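PDB 5H72: flagellar biosynthetic protein FliP from Thermotoga maritima MSB8, which probably takes part in flagellum-specific protein export as a membrane component of the type III export gate, represented here by its periplasmic domain. Local coordinates for residues 44-49 with 65-70. Numbering follows the deposited sequence.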
ATOM      1  N   ASP A  44      -5.576  -0.786  21.839  1.00 43.26           N
ATOM      2  CA  ASP A  44      -4.460  -1.097  22.726  1.00 43.28           C
ATOM      3  C   ASP A  44      -3.135  -1.158  21.984  1.00 43.86           C
ATOM      4  O   ASP A  44      -2.100  -0.773  22.537  1.00 47.17           O
ATOM      5  CB  ASP A  44      -4.703  -2.416  23.468  1.00 50.47           C
ATOM      6  CG  ASP A  44      -5.538  -2.228  24.731  1.00 61.05           C
ATOM      7  OD1 ASP A  44      -5.539  -1.105  25.287  1.00 61.02           O
ATOM      8  OD2 ASP A  44      -6.187  -3.202  25.171  1.00 66.33           O
ATOM      9  N   ASN A  45      -3.159  -1.629  20.737  1.00 41.18           N
ATOM     10  CA  ASN A  45      -1.946  -1.648  19.917  1.00 43.32           C
ATOM     11  C   ASN A  45      -1.289  -0.282  19.871  1.00 40.85           C
ATOM     12  O   ASN A  45      -0.072  -0.171  19.992  1.00 44.02           O
ATOM     13  CB  ASN A  45      -2.241  -2.108  18.488  1.00 42.02           C
ATOM     14  CG  ASN A  45      -2.673  -3.553  18.417  1.00 43.69           C
ATOM     15  OD1 ASN A  45      -2.500  -4.315  19.369  1.00 52.21           O
ATOM     16  ND2 ASN A  45      -3.228  -3.946  17.279  1.00 42.15           N
ATOM     17  N   VAL A  46      -2.100   0.755  19.705  1.00 36.13           N
ATOM     18  CA  VAL A  46      -1.578   2.111  19.649  1.00 35.23           C
ATOM     19  C   VAL A  46      -0.919   2.494  20.959  1.00 41.10           C
ATOM     20  O   VAL A  46       0.238   2.914  20.980  1.00 39.87           O
ATOM     21  CB  VAL A  46      -2.673   3.123  19.342  1.00 36.85           C
ATOM     22  CG1 VAL A  46      -2.087   4.520  19.269  1.00 31.69           C
ATOM     23  CG2 VAL A  46      -3.397   2.752  18.057  1.00 34.49           C
ATOM     24  N   PHE A  47      -1.664   2.340  22.050  1.00 43.51           N
ATOM     25  CA  PHE A  47      -1.163   2.653  23.389  1.00 43.22           C
ATOM     26  C   PHE A  47       0.078   1.846  23.749  1.00 44.00           C
ATOM     27  O   PHE A  47       1.029   2.386  24.313  1.00 44.89           O
ATOM     28  CB  PHE A  47      -2.260   2.421  24.431  1.00 42.84           C
ATOM     29  CG  PHE A  47      -3.387   3.398  24.334  1.00 36.74           C
ATOM     30  CD1 PHE A  47      -3.170   4.742  24.581  1.00 41.79           C
ATOM     31  CD2 PHE A  47      -4.653   2.983  23.985  1.00 38.15           C
ATOM     32  CE1 PHE A  47      -4.199   5.659  24.486  1.00 40.00           C
ATOM     33  CE2 PHE A  47      -5.688   3.897  23.887  1.00 41.41           C
ATOM     34  CZ  PHE A  47      -5.456   5.239  24.136  1.00 37.08           C
ATOM     35  N   MET A  48       0.074   0.561  23.411  1.00 40.58           N
ATOM     36  CA  MET A  48       1.226  -0.285  23.687  1.00 44.11           C
ATOM     37  C   MET A  48       2.453   0.229  22.948  1.00 49.72           C
ATOM     38  O   MET A  48       3.515   0.393  23.544  1.00 55.87           O
ATOM     39  CB  MET A  48       0.946  -1.739  23.303  1.00 50.26           C
ATOM     40  CG  MET A  48       2.198  -2.614  23.311  1.00 63.14           C
ATOM     41  SD  MET A  48       1.970  -4.299  22.685  1.00 92.74           S
ATOM     42  CE  MET A  48       1.647  -4.016  20.943  1.00 62.61           C
ATOM     43  N   LEU A  49       2.302   0.494  21.653  1.00 49.17           N
ATOM     44  CA  LEU A  49       3.418   0.970  20.842  1.00 48.69           C
ATOM     45  C   LEU A  49       3.875   2.350  21.296  1.00 47.21           C
ATOM     46  O   LEU A  49       5.056   2.679  21.201  1.00 49.89           O
ATOM     47  CB  LEU A  49       3.038   0.997  19.357  1.00 44.90           C
ATOM     48  CG  LEU A  49       3.492  -0.187  18.496  1.00 51.78           C
ATOM     49  CD1 LEU A  49       3.390  -1.496  19.245  1.00 57.48           C
ATOM     50  CD2 LEU A  49       2.679  -0.274  17.213  1.00 47.08           C
ATOM     51  N   ASN A  65       2.072   9.025  13.058  1.00 34.78           N
ATOM     52  CA  ASN A  65       1.988   7.930  12.107  1.00 34.87           C
ATOM     53  C   ASN A  65       3.011   6.827  12.390  1.00 35.42           C
ATOM     54  O   ASN A  65       2.758   5.662  12.100  1.00 37.12           O
ATOM     55  CB  ASN A  65       2.141   8.461  10.683  1.00 34.32           C
ATOM     56  CG  ASN A  65       0.884   9.156  10.184  1.00 36.10           C
ATOM     57  OD1 ASN A  65      -0.221   8.881  10.654  1.00 35.51           O
ATOM     58  ND2 ASN A  65       1.047  10.059   9.231  1.00 37.66           N
ATOM     59  N   ALA A  66       4.147   7.179  12.986  1.00 34.96           N
ATOM     60  CA  ALA A  66       5.173   6.183  13.321  1.00 38.96           C
ATOM     61  C   ALA A  66       4.665   5.152  14.320  1.00 39.88           C
ATOM     62  O   ALA A  66       5.220   4.051  14.427  1.00 45.35           O
ATOM     63  CB  ALA A  66       6.423   6.863  13.869  1.00 36.01           C
ATOM     64  N   VAL A  67       3.618   5.517  15.052  1.00 32.27           N
ATOM     65  CA  VAL A  67       2.975   4.625  15.995  1.00 32.26           C
ATOM     66  C   VAL A  67       1.686   4.082  15.402  1.00 31.94           C
ATOM     67  O   VAL A  67       1.399   2.885  15.482  1.00 32.50           O
ATOM     68  CB  VAL A  67       2.647   5.360  17.335  1.00 39.03           C
ATOM     69  CG1 VAL A  67       1.714   4.537  18.200  1.00 33.96           C
ATOM     70  CG2 VAL A  67       3.923   5.704  18.081  1.00 40.29           C
ATOM     71  N   LEU A  68       0.902   4.979  14.813  1.00 30.83           N
ATOM     72  CA  LEU A  68      -0.427   4.633  14.317  1.00 31.72           C
ATOM     73  C   LEU A  68      -0.371   3.568  13.218  1.00 31.51           C
ATOM     74  O   LEU A  68      -1.103   2.591  13.259  1.00 30.65           O
ATOM     75  CB  LEU A  68      -1.142   5.884  13.806  1.00 30.28           C
ATOM     76  CG  LEU A  68      -2.625   5.778  13.424  1.00 33.15           C
ATOM     77  CD1 LEU A  68      -3.470   5.285  14.601  1.00 32.79           C
ATOM     78  CD2 LEU A  68      -3.135   7.125  12.924  1.00 32.26           C
ATOM     79  N   ILE A  69       0.522   3.745  12.253  1.00 30.84           N
ATOM     80  CA  ILE A  69       0.591   2.822  11.126  1.00 30.76           C
ATOM     81  C   ILE A  69       1.004   1.402  11.543  1.00 31.85           C
ATOM     82  O   ILE A  69       0.351   0.444  11.133  1.00 32.10           O
ATOM     83  CB  ILE A  69       1.542   3.368  10.022  1.00 30.66           C
ATOM     84  CG1 ILE A  69       0.972   4.667   9.461  1.00 29.65           C
ATOM     85  CG2 ILE A  69       1.707   2.355   8.907  1.00 28.71           C
ATOM     86  CD1 ILE A  69       1.894   5.363   8.522  1.00 31.42           C
ATOM     87  N   PRO A  70       2.069   1.248  12.364  1.00 33.64           N
ATOM     88  CA  PRO A  70       2.368  -0.121  12.809  1.00 34.13           C
ATOM     89  C   PRO A  70       1.246  -0.759  13.639  1.00 35.04           C
ATOM     90  O   PRO A  70       0.999  -1.961  13.503  1.00 37.54           O
ATOM     91  CB  PRO A  70       3.632   0.053  13.659  1.00 34.28           C
ATOM     92  CG  PRO A  70       4.240   1.305  13.198  1.00 34.84           C
ATOM     93  CD  PRO A  70       3.103   2.199  12.816  1.00 31.62           C
TER
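Val67 meets Val46 and Leu49 across a contact that illustrates how two helix segments can pack mainly through aliphatic side chains, with no hydrogen bond between the segments themselves. From CB, Val67 sends CG1 anti to its backbone N (chi1 168°), and this methyl does most of the touching. Val67 CG1 lies 3.5 Å from Val46 O. The same Val67 CG1 is 3.9 Å from Val46 CG1, and the two valine side chains cross at about a right angle. A third neighbour of the methyl is Leu49 CB, 4.0 Å from Val67 CG1. Leu49 also uses CD2, which lies 3.7 Å from Pro70 CB; Leu49 CD2 is also 3.8 Å from Val67 O. Val46 CG2 makes a longer approach to Leu68 CD1, 4.3 Å away. Pro70, having no N-H, gives no bond to the preceding turn, and helix 65-80 kinks there.

The axes of the two short segments approach to 8.7 Å, with their N-to-C directions 138° apart. Near the centre of this all-helical periplasmic domain, the contact thus joins helix 43-52 to the start of helix 65-80, and Asn45 adds a hydrogen bond to Glu78 farther along the latter. Leu37 of the long helix 17-39 packs on both Val46 and Leu68, while Phe22 of a second subunit packs on Pro70.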